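Uncharacterized protein (Aeromonas hydrophila J-1, PDB 6R1J) forms the AhlC component of the tripartite alpha-pore-forming toxin AHL and probably acts with its partner proteins to perforate target membranes. Local coordinates at residues S106-N117 with T204-I215. The protein carries 3 engineered substitutions. Sequence-based numbering, arbitrary orientation.
Sequences SQSANDRITQDN and TTAFSQQFGSLI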
loop_
_atom_site.group_PDB
_atom_site.type_symbol
_atom_site.label_atom_id
_atom_site.label_comp_id
_atom_site.label_asym_id
_atom_site.label_seq_id
_atom_site.Cartn_x
_atom_site.Cartn_y
_atom_site.Cartn_z
ATOM N N SER A 106 18.200 -11.088 -18.988
ATOM C CA SER A 106 17.204 -10.893 -17.906
ATOM C C SER A 106 17.486 -9.592 -17.146
ATOM O O SER A 106 16.552 -8.823 -16.954
ATOM C CB SER A 106 17.155 -12.086 -16.986
ATOM O OG SER A 106 16.703 -13.227 -17.711
ATOM N N GLN A 107 18.707 -9.403 -16.664
ATOM C CA GLN A 107 19.063 -8.184 -15.905
ATOM C C GLN A 107 18.813 -6.929 -16.767
ATOM O O GLN A 107 18.315 -5.948 -16.199
ATOM C CB GLN A 107 20.501 -8.260 -15.422
ATOM C CG GLN A 107 20.643 -9.195 -14.239
ATOM C CD GLN A 107 22.088 -9.508 -13.981
ATOM O OE1 GLN A 107 22.909 -9.475 -14.899
ATOM N NE2 GLN A 107 22.398 -9.793 -12.720
ATOM N N SER A 108 19.155 -6.956 -18.054
ATOM C CA SER A 108 18.928 -5.798 -18.969
ATOM C C SER A 108 17.457 -5.428 -18.952
ATOM O O SER A 108 17.148 -4.286 -18.720
ATOM C CB SER A 108 19.348 -6.067 -20.376
ATOM O OG SER A 108 20.723 -6.329 -20.382
ATOM N N ALA A 109 16.591 -6.376 -19.260
ATOM C CA ALA A 109 15.152 -6.112 -19.384
ATOM C C ALA A 109 14.603 -5.633 -18.028
ATOM O O ALA A 109 13.757 -4.693 -18.009
ATOM C CB ALA A 109 14.426 -7.348 -19.864
ATOM N N ASN A 110 14.979 -6.323 -16.948
ATOM C CA ASN A 110 14.421 -6.017 -15.602
ATOM C C ASN A 110 14.874 -4.608 -15.185
ATOM O O ASN A 110 14.078 -3.861 -14.619
ATOM C CB ASN A 110 14.835 -7.055 -14.562
ATOM C CG ASN A 110 14.007 -6.966 -13.301
ATOM O OD1 ASN A 110 12.782 -6.820 -13.348
ATOM N ND2 ASN A 110 14.677 -7.068 -12.176
ATOM N N ASP A 111 16.127 -4.265 -15.418
ATOM C CA ASP A 111 16.664 -2.923 -15.044
ATOM C C ASP A 111 15.889 -1.801 -15.761
ATOM O O ASP A 111 15.702 -0.746 -15.140
ATOM C CB ASP A 111 18.165 -2.841 -15.325
ATOM C CG ASP A 111 19.000 -3.687 -14.373
ATOM O OD1 ASP A 111 18.433 -4.227 -13.392
ATOM O OD2 ASP A 111 20.169 -3.834 -14.644
ATOM N N ARG A 112 15.454 -2.019 -17.004
ATOM C CA ARG A 112 14.663 -1.029 -17.787
ATOM C C ARG A 112 13.288 -0.924 -17.136
ATOM O O ARG A 112 12.748 0.197 -17.034
ATOM C CB ARG A 112 14.609 -1.359 -19.287
ATOM C CG ARG A 112 15.921 -1.125 -20.028
ATOM C CD ARG A 112 15.732 -1.093 -21.538
ATOM N NE ARG A 112 14.854 -2.164 -22.039
ATOM C CZ ARG A 112 15.289 -3.389 -22.374
ATOM N NH1 ARG A 112 16.564 -3.703 -22.244
ATOM N NH2 ARG A 112 14.456 -4.305 -22.833
ATOM N N ILE A 113 12.727 -2.033 -16.665
ATOM C CA ILE A 113 11.441 -1.973 -15.933
ATOM C C ILE A 113 11.625 -1.086 -14.705
ATOM O O ILE A 113 10.790 -0.195 -14.509
ATOM C CB ILE A 113 10.883 -3.368 -15.528
ATOM C CG1 ILE A 113 10.699 -4.249 -16.760
ATOM C CG2 ILE A 113 9.603 -3.120 -14.771
ATOM C CD1 ILE A 113 10.010 -5.579 -16.502
ATOM N N THR A 114 12.649 -1.316 -13.913
ATOM C CA THR A 114 12.882 -0.519 -12.670
ATOM C C THR A 114 13.009 0.987 -12.999
ATOM O O THR A 114 12.402 1.816 -12.315
ATOM C CB THR A 114 14.201 -0.920 -12.023
ATOM O OG1 THR A 114 14.176 -2.323 -11.821
ATOM C CG2 THR A 114 14.490 -0.185 -10.734
ATOM N N GLN A 115 13.765 1.344 -14.031
ATOM C CA GLN A 115 13.920 2.783 -14.437
ATOM C C GLN A 115 12.570 3.361 -14.872
ATOM O O GLN A 115 12.184 4.475 -14.397
ATOM C CB GLN A 115 15.078 2.921 -15.444
ATOM C CG GLN A 115 16.430 2.563 -14.830
ATOM C CD GLN A 115 16.819 3.495 -13.706
ATOM O OE1 GLN A 115 16.575 4.694 -13.771
ATOM N NE2 GLN A 115 17.433 2.966 -12.657
ATOM N N ASP A 116 11.781 2.645 -15.676
ATOM C CA ASP A 116 10.454 3.128 -16.092
ATOM C C ASP A 116 9.548 3.236 -14.854
ATOM O O ASP A 116 8.735 4.184 -14.752
ATOM C CB ASP A 116 9.896 2.279 -17.232
ATOM C CG ASP A 116 10.571 2.561 -18.577
ATOM O OD1 ASP A 116 10.784 3.760 -18.852
ATOM O OD2 ASP A 116 10.861 1.579 -19.335
ATOM N N ASN A 117 9.668 2.308 -13.907
ATOM C CA ASN A 117 8.842 2.381 -12.673
ATOM C C ASN A 117 9.161 3.659 -11.890
ATOM O O ASN A 117 8.211 4.332 -11.482
ATOM C CB ASN A 117 9.058 1.181 -11.760
ATOM C CG ASN A 117 8.219 -0.002 -12.195
ATOM O OD1 ASN A 117 7.362 0.131 -13.073
ATOM N ND2 ASN A 117 8.371 -1.127 -11.513
ATOM N N THR A 204 3.308 -3.805 -12.450
ATOM C CA THR A 204 4.689 -3.817 -12.944
ATOM C C THR A 204 5.631 -4.143 -11.785
ATOM O O THR A 204 6.638 -4.788 -12.039
ATOM C CB THR A 204 5.095 -2.553 -13.723
ATOM O OG1 THR A 204 5.147 -1.435 -12.881
ATOM C CG2 THR A 204 4.103 -2.195 -14.797
ATOM N N THR A 205 5.311 -3.753 -10.560
ATOM C CA THR A 205 6.182 -4.099 -9.403
ATOM C C THR A 205 6.119 -5.628 -9.211
ATOM O O THR A 205 7.146 -6.236 -8.927
ATOM C CB THR A 205 5.759 -3.357 -8.124
ATOM O OG1 THR A 205 5.873 -1.962 -8.402
ATOM C CG2 THR A 205 6.614 -3.725 -6.924
ATOM N N ALA A 206 4.942 -6.212 -9.369
ATOM C CA ALA A 206 4.757 -7.665 -9.155
ATOM C C ALA A 206 5.529 -8.395 -10.252
ATOM O O ALA A 206 6.203 -9.389 -9.979
ATOM C CB ALA A 206 3.299 -7.988 -9.125
ATOM N N PHE A 207 5.478 -7.893 -11.477
ATOM C CA PHE A 207 6.183 -8.525 -12.621
ATOM C C PHE A 207 7.673 -8.544 -12.334
ATOM O O PHE A 207 8.347 -9.556 -12.456
ATOM C CB PHE A 207 5.866 -7.823 -13.938
ATOM C CG PHE A 207 6.518 -8.488 -15.120
ATOM C CD1 PHE A 207 7.862 -8.312 -15.376
ATOM C CD2 PHE A 207 5.782 -9.329 -15.943
ATOM C CE1 PHE A 207 8.470 -8.955 -16.450
ATOM C CE2 PHE A 207 6.385 -9.947 -17.026
ATOM C CZ PHE A 207 7.726 -9.764 -17.274
ATOM N N SER A 208 8.183 -7.412 -11.907
ATOM C CA SER A 208 9.598 -7.220 -11.543
ATOM C C SER A 208 10.014 -8.081 -10.322
ATOM O O SER A 208 11.133 -8.557 -10.324
ATOM C CB SER A 208 9.829 -5.752 -11.312
ATOM O OG SER A 208 11.177 -5.538 -10.940
ATOM N N GLN A 209 9.174 -8.232 -9.302
ATOM C CA GLN A 209 9.472 -9.147 -8.160
ATOM C C GLN A 209 9.615 -10.589 -8.710
ATOM O O GLN A 209 10.598 -11.225 -8.395
ATOM C CB GLN A 209 8.394 -8.984 -7.079
ATOM C CG GLN A 209 8.606 -9.808 -5.793
ATOM C CD GLN A 209 8.099 -11.237 -5.926
ATOM O OE1 GLN A 209 7.061 -11.506 -6.526
ATOM N NE2 GLN A 209 8.871 -12.178 -5.413
ATOM N N GLN A 210 8.671 -11.085 -9.501
ATOM C CA GLN A 210 8.742 -12.440 -10.108
ATOM C C GLN A 210 9.960 -12.524 -11.029
ATOM O O GLN A 210 10.708 -13.538 -10.992
ATOM C CB GLN A 210 7.446 -12.746 -10.842
ATOM C CG GLN A 210 6.238 -12.773 -9.922
ATOM C CD GLN A 210 6.180 -14.019 -9.062
ATOM O OE1 GLN A 210 6.765 -15.043 -9.419
ATOM N NE2 GLN A 210 5.482 -13.907 -7.938
ATOM N N PHE A 211 10.221 -11.484 -11.817
ATOM C CA PHE A 211 11.406 -11.474 -12.704
ATOM C C PHE A 211 12.649 -11.602 -11.817
ATOM O O PHE A 211 13.625 -12.296 -12.167
ATOM C CB PHE A 211 11.460 -10.181 -13.534
ATOM C CG PHE A 211 12.178 -10.257 -14.854
ATOM C CD1 PHE A 211 12.995 -11.322 -15.203
ATOM C CD2 PHE A 211 12.043 -9.218 -15.766
ATOM C CE1 PHE A 211 13.592 -11.396 -16.462
ATOM C CE2 PHE A 211 12.708 -9.249 -16.990
ATOM C CZ PHE A 211 13.471 -10.339 -17.343
ATOM N N GLY A 212 12.685 -10.858 -10.707
ATOM C CA GLY A 212 13.836 -10.915 -9.779
ATOM C C GLY A 212 14.051 -12.347 -9.256
ATOM O O GLY A 212 15.208 -12.763 -9.068
ATOM N N SER A 213 12.976 -13.072 -8.953
ATOM C CA SER A 213 13.086 -14.468 -8.455
ATOM C C SER A 213 13.695 -15.326 -9.565
ATOM O O SER A 213 14.563 -16.164 -9.284
ATOM C CB SER A 213 11.766 -14.986 -8.001
ATOM O OG SER A 213 11.384 -14.311 -6.819
ATOM N N LEU A 214 13.268 -15.106 -10.804
ATOM C CA LEU A 214 13.850 -15.815 -11.971
ATOM C C LEU A 214 15.346 -15.503 -12.093
ATOM O O LEU A 214 16.156 -16.457 -12.231
ATOM C CB LEU A 214 13.047 -15.470 -13.226
ATOM C CG LEU A 214 13.522 -16.114 -14.537
ATOM C CD1 LEU A 214 12.352 -16.225 -15.519
ATOM C CD2 LEU A 214 14.655 -15.326 -15.173
ATOM N N ILE A 215 15.729 -14.231 -12.030
ATOM C CA ILE A 215 17.149 -13.795 -12.168
ATOM C C ILE A 215 17.994 -14.406 -11.051
ATOM O O ILE A 215 19.103 -14.838 -11.324
ATOM C CB ILE A 215 17.191 -12.258 -12.203
ATOM C CG1 ILE A 215 16.692 -11.766 -13.569
ATOM C CG2 ILE A 215 18.563 -11.703 -11.856
ATOM C CD1 ILE A 215 16.377 -10.256 -13.587
HETATM O O HOH W 1 13.426 -7.325 -9.653
#
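Asn117 OD1 accepts a hydrogen bond from Thr204 OG1 at 2.7 Å, the shorter of two side-chain bonds joining segments 106-117 and 204-215. The angle at OD1 is 117°, that of an approach from beside the carbonyl, although the hydroxyl is tilted out of its plane. Thr204 reaches it with OG1 set between its own backbone N and carbonyl carbon. About two helical turns away, Asn110 is gripped through both ends of its amide: OD1 takes a longer bond of 3.2 Å from Ser208 OG, while ND2 donates to a water that in turn donates to Ser208 O. With both ends engaged, the rotation of this amide is well defined. The segments belong to the long helices 78-157 and 163-236, which run antiparallel along the elongated helical bundle; locally their directions differ by 153° and their axes come within 10.3 Å. Packing between them is knobs-into-holes. Phe211 fits among Ser106, Ala109, Asn110 and Ile113, and Asn110 CB lies over one face of its ring, 4.1 Å from the centroid and 27° off the normal, a CH-pi contact. Ala109 CB and Ile113 CD1 come instead to the ring edge. Ile113 is the reciprocal knob, among Thr204, Phe207, Ser208 and Phe211; its CD1 approaches Phe207 CD1 to 3.7 Å, and the two side chains meet nearly perpendicular. Met13 of helix 5-21 touches both phenylalanines, while Asn36 of helix 28-70 packs against Ile113. Further along, Ile215 CG1 presses on Ser106 CB at 3.5 Å, closer than two carbons normally approach, and Ile215 CD1 lies 3.7 Å from Asn110 CB. Ser106 OG itself is hydrogen-bonded to Thr102 O of its own helix.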